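PDB 5TR7: D-alanyl-D-alanine carboxypeptidase from Vibrio cholerae, which probably removes the terminal D-alanine from peptidoglycan precursor peptides, as a serine carboxypeptidase of the penicillin-binding protein family. Local coordinates for residues 14-19 / 222-227. Numbering follows the deposited sequence.
Sequences MDYHSG and RLVAVV
Where strand 10-15 ends against strand 221-230 in the five-stranded antiparallel sheet of this peptidase S11 domain, Met14 and Val224 form a hydrogen-bonded pair, and the following turn shows how a strand can leave its sheet yet keep a grip on it. Met14 N gives its hydrogen to Val224 O at 2.7 Å and Val224 N returns one to Met14 O at 2.8 Å. Asp15 and Leu223 follow as a non-hydrogen-bonded pair, with Leu223 CD2 4.1 Å from Asp15 CA, on the face covered by helix 233-251. One residue on, the turn has begun: Tyr16 N still reaches Arg222 O at 3.0 Å, but meets it tilted 32° from the carbonyl plane.

The turn is built on an Asx motif. Asp15 OD2 takes two bonds from one face of the carboxylate, from Ser18 N above the plane and from Ser18 OG at 2.6 Å. The other oxygen, OD1, accepts from a water that in turn accepts from Arg222 N, bridging turn and strand. Gly19 N closes the turn on Asp15 O.

Over one face of the Tyr16 ring lies Arg222 CD, a CH-pi contact 4.0 Å from the centroid and shifted toward CG; the guanidinium plane is turned 70° from the ring. The arginine chain bends at chi3, which sets NE aside from the extended CB-CG-CD run; beyond it NH1 makes a salt bridge with Asp198 and NH2 a hydrogen bond to Ser215. Residues of helix 150-163 touch Met14 and Tyr16.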
ATOM      1  N   MET A  14     -15.089  -3.515  -3.058  1.00 54.51           N
ATOM      2  CA  MET A  14     -15.867  -2.782  -2.079  1.00 54.88           C
ATOM      3  C   MET A  14     -16.277  -1.426  -2.549  1.00 49.79           C
ATOM      4  O   MET A  14     -15.496  -0.714  -3.174  1.00 59.63           O
ATOM      5  CB  MET A  14     -15.010  -2.639  -0.817  1.00 52.81           C
ATOM      6  CG  MET A  14     -15.573  -1.755   0.277  1.00 68.13           C
ATOM      7  SD  MET A  14     -14.442  -1.571   1.660  1.00 64.92           S
ATOM      8  CE  MET A  14     -14.713  -3.129   2.493  1.00 68.05           C
ATOM      9  N   ASP A  15     -17.519  -1.088  -2.261  1.00 53.28           N
ATOM     10  CA  ASP A  15     -18.018   0.264  -2.517  1.00 58.99           C
ATOM     11  C   ASP A  15     -17.373   1.174  -1.445  1.00 56.30           C
ATOM     12  O   ASP A  15     -17.550   0.944  -0.264  1.00 53.87           O
ATOM     13  CB  ASP A  15     -19.552   0.293  -2.387  1.00 59.95           C
ATOM     14  CG  ASP A  15     -20.106   1.692  -2.227  1.00 62.62           C
ATOM     15  OD1 ASP A  15     -19.601   2.658  -2.828  1.00 54.86           O
ATOM     16  OD2 ASP A  15     -21.049   1.825  -1.440  1.00 67.89           O
ATOM     17  N   TYR A  16     -16.642   2.194  -1.871  1.00 54.85           N
ATOM     18  CA  TYR A  16     -15.974   3.089  -0.970  1.00 46.72           C
ATOM     19  C   TYR A  16     -16.936   3.808  -0.077  1.00 51.65           C
ATOM     20  O   TYR A  16     -16.613   4.027   1.073  1.00 55.74           O
ATOM     21  CB  TYR A  16     -15.117   4.164  -1.699  1.00 51.03           C
ATOM     22  CG  TYR A  16     -14.625   5.265  -0.776  1.00 51.51           C
ATOM     23  CD1 TYR A  16     -13.404   5.143  -0.102  1.00 53.98           C
ATOM     24  CD2 TYR A  16     -15.362   6.424  -0.573  1.00 54.29           C
ATOM     25  CE1 TYR A  16     -12.983   6.122   0.760  1.00 49.23           C
ATOM     26  CE2 TYR A  16     -14.910   7.431   0.279  1.00 54.26           C
ATOM     27  CZ  TYR A  16     -13.720   7.259   0.943  1.00 51.27           C
ATOM     28  OH  TYR A  16     -13.243   8.213   1.849  1.00 52.96           O
ATOM     29  N   HIS A  17     -18.087   4.233  -0.595  1.00 51.49           N
ATOM     30  CA  HIS A  17     -19.030   5.023   0.203  1.00 58.75           C
ATOM     31  C   HIS A  17     -19.624   4.291   1.420  1.00 62.07           C
ATOM     32  O   HIS A  17     -19.448   4.725   2.547  1.00 60.23           O
ATOM     33  CB  HIS A  17     -20.157   5.610  -0.665  1.00 60.81           C
ATOM     34  CG  HIS A  17     -19.654   6.400  -1.842  1.00 65.23           C
ATOM     35  ND1 HIS A  17     -18.694   7.396  -1.718  1.00 64.64           N
ATOM     36  CD2 HIS A  17     -19.979   6.361  -3.158  1.00 68.52           C
ATOM     37  CE1 HIS A  17     -18.415   7.895  -2.916  1.00 61.28           C
ATOM     38  NE2 HIS A  17     -19.171   7.278  -3.805  1.00 68.61           N
ATOM     39  N   SER A  18     -20.290   3.179   1.178  1.00 63.23           N
ATOM     40  CA  SER A  18     -20.954   2.417   2.236  1.00 62.80           C
ATOM     41  C   SER A  18     -20.089   1.367   2.850  1.00 55.81           C
ATOM     42  O   SER A  18     -20.396   0.895   3.918  1.00 62.85           O
ATOM     43  CB  SER A  18     -22.146   1.665   1.662  1.00 58.44           C
ATOM     44  OG  SER A  18     -21.686   0.662   0.756  1.00 65.06           O
ATOM     45  N   GLY A  19     -19.035   0.965   2.171  1.00 56.36           N
ATOM     46  CA  GLY A  19     -18.185  -0.136   2.661  1.00 52.58           C
ATOM     47  C   GLY A  19     -18.739  -1.505   2.334  1.00 55.45           C
ATOM     48  O   GLY A  19     -18.202  -2.536   2.749  1.00 61.93           O
ATOM     49  N   ARG A 222     -17.081   5.502  -6.331  1.00 53.31           N
ATOM     50  CA  ARG A 222     -15.713   5.188  -5.989  1.00 48.84           C
ATOM     51  C   ARG A 222     -15.699   3.785  -5.476  1.00 50.34           C
ATOM     52  O   ARG A 222     -16.530   3.393  -4.602  1.00 48.82           O
ATOM     53  CB  ARG A 222     -15.038   6.107  -4.998  1.00 53.31           C
ATOM     54  CG  ARG A 222     -13.592   5.636  -4.688  1.00 50.91           C
ATOM     55  CD  ARG A 222     -12.820   6.474  -3.674  1.00 51.49           C
ATOM     56  NE  ARG A 222     -12.253   7.714  -4.217  1.00 45.18           N
ATOM     57  CZ  ARG A 222     -11.135   7.796  -4.902  1.00 44.84           C
ATOM     58  NH1 ARG A 222     -10.757   8.952  -5.312  1.00 43.82           N
ATOM     59  NH2 ARG A 222     -10.411   6.709  -5.247  1.00 49.80           N
ATOM     60  N   LEU A 223     -14.780   3.006  -6.048  1.00 48.47           N
ATOM     61  CA  LEU A 223     -14.629   1.627  -5.640  1.00 49.84           C
ATOM     62  C   LEU A 223     -13.248   1.369  -5.162  1.00 46.29           C
ATOM     63  O   LEU A 223     -12.335   2.031  -5.586  1.00 47.28           O
ATOM     64  CB  LEU A 223     -14.870   0.697  -6.813  1.00 53.85           C
ATOM     65  CG  LEU A 223     -16.230   0.776  -7.511  1.00 56.45           C
ATOM     66  CD1 LEU A 223     -16.153   0.022  -8.867  1.00 56.86           C
ATOM     67  CD2 LEU A 223     -17.314   0.193  -6.588  1.00 53.41           C
ATOM     68  N   VAL A 224     -13.117   0.391  -4.269  1.00 55.28           N
ATOM     69  CA  VAL A 224     -11.824  -0.088  -3.805  1.00 50.82           C
ATOM     70  C   VAL A 224     -11.805  -1.577  -4.147  1.00 52.87           C
ATOM     71  O   VAL A 224     -12.740  -2.297  -3.807  1.00 59.79           O
ATOM     72  CB  VAL A 224     -11.647   0.106  -2.312  1.00 52.68           C
ATOM     73  CG1 VAL A 224     -10.332  -0.505  -1.870  1.00 61.37           C
ATOM     74  CG2 VAL A 224     -11.627   1.577  -1.984  1.00 58.18           C
ATOM     75  N   ALA A 225     -10.770  -2.026  -4.826  1.00 46.67           N
ATOM     76  CA  ALA A 225     -10.599  -3.447  -5.162  1.00 47.44           C
ATOM     77  C   ALA A 225      -9.258  -3.991  -4.709  1.00 48.23           C
ATOM     78  O   ALA A 225      -8.254  -3.264  -4.629  1.00 45.53           O
ATOM     79  CB  ALA A 225     -10.726  -3.666  -6.661  1.00 49.80           C
ATOM     80  N   VAL A 226      -9.283  -5.233  -4.267  1.00 46.47           N
ATOM     81  CA  VAL A 226      -8.056  -5.894  -3.852  1.00 53.20           C
ATOM     82  C   VAL A 226      -8.004  -7.219  -4.614  1.00 51.23           C
ATOM     83  O   VAL A 226      -8.989  -7.978  -4.643  1.00 55.19           O
ATOM     84  CB  VAL A 226      -8.091  -6.207  -2.341  1.00 51.32           C
ATOM     85  CG1 VAL A 226      -6.846  -6.934  -1.921  1.00 57.18           C
ATOM     86  CG2 VAL A 226      -8.286  -4.937  -1.559  1.00 51.40           C
ATOM     87  N   VAL A 227      -6.874  -7.479  -5.244  1.00 51.46           N
ATOM     88  CA  VAL A 227      -6.677  -8.755  -6.000  1.00 52.31           C
ATOM     89  C   VAL A 227      -5.378  -9.334  -5.490  1.00 48.10           C
ATOM     90  O   VAL A 227      -4.384  -8.665  -5.446  1.00 48.77           O
ATOM     91  CB  VAL A 227      -6.704  -8.504  -7.523  1.00 53.59           C
ATOM     92  CG1 VAL A 227      -6.439  -9.754  -8.304  1.00 60.67           C
ATOM     93  CG2 VAL A 227      -8.094  -8.005  -7.910  1.00 56.55           C
TER
HETATM   94  O   HOH W   1     -19.580   3.911  -5.203  1.00 53.48           O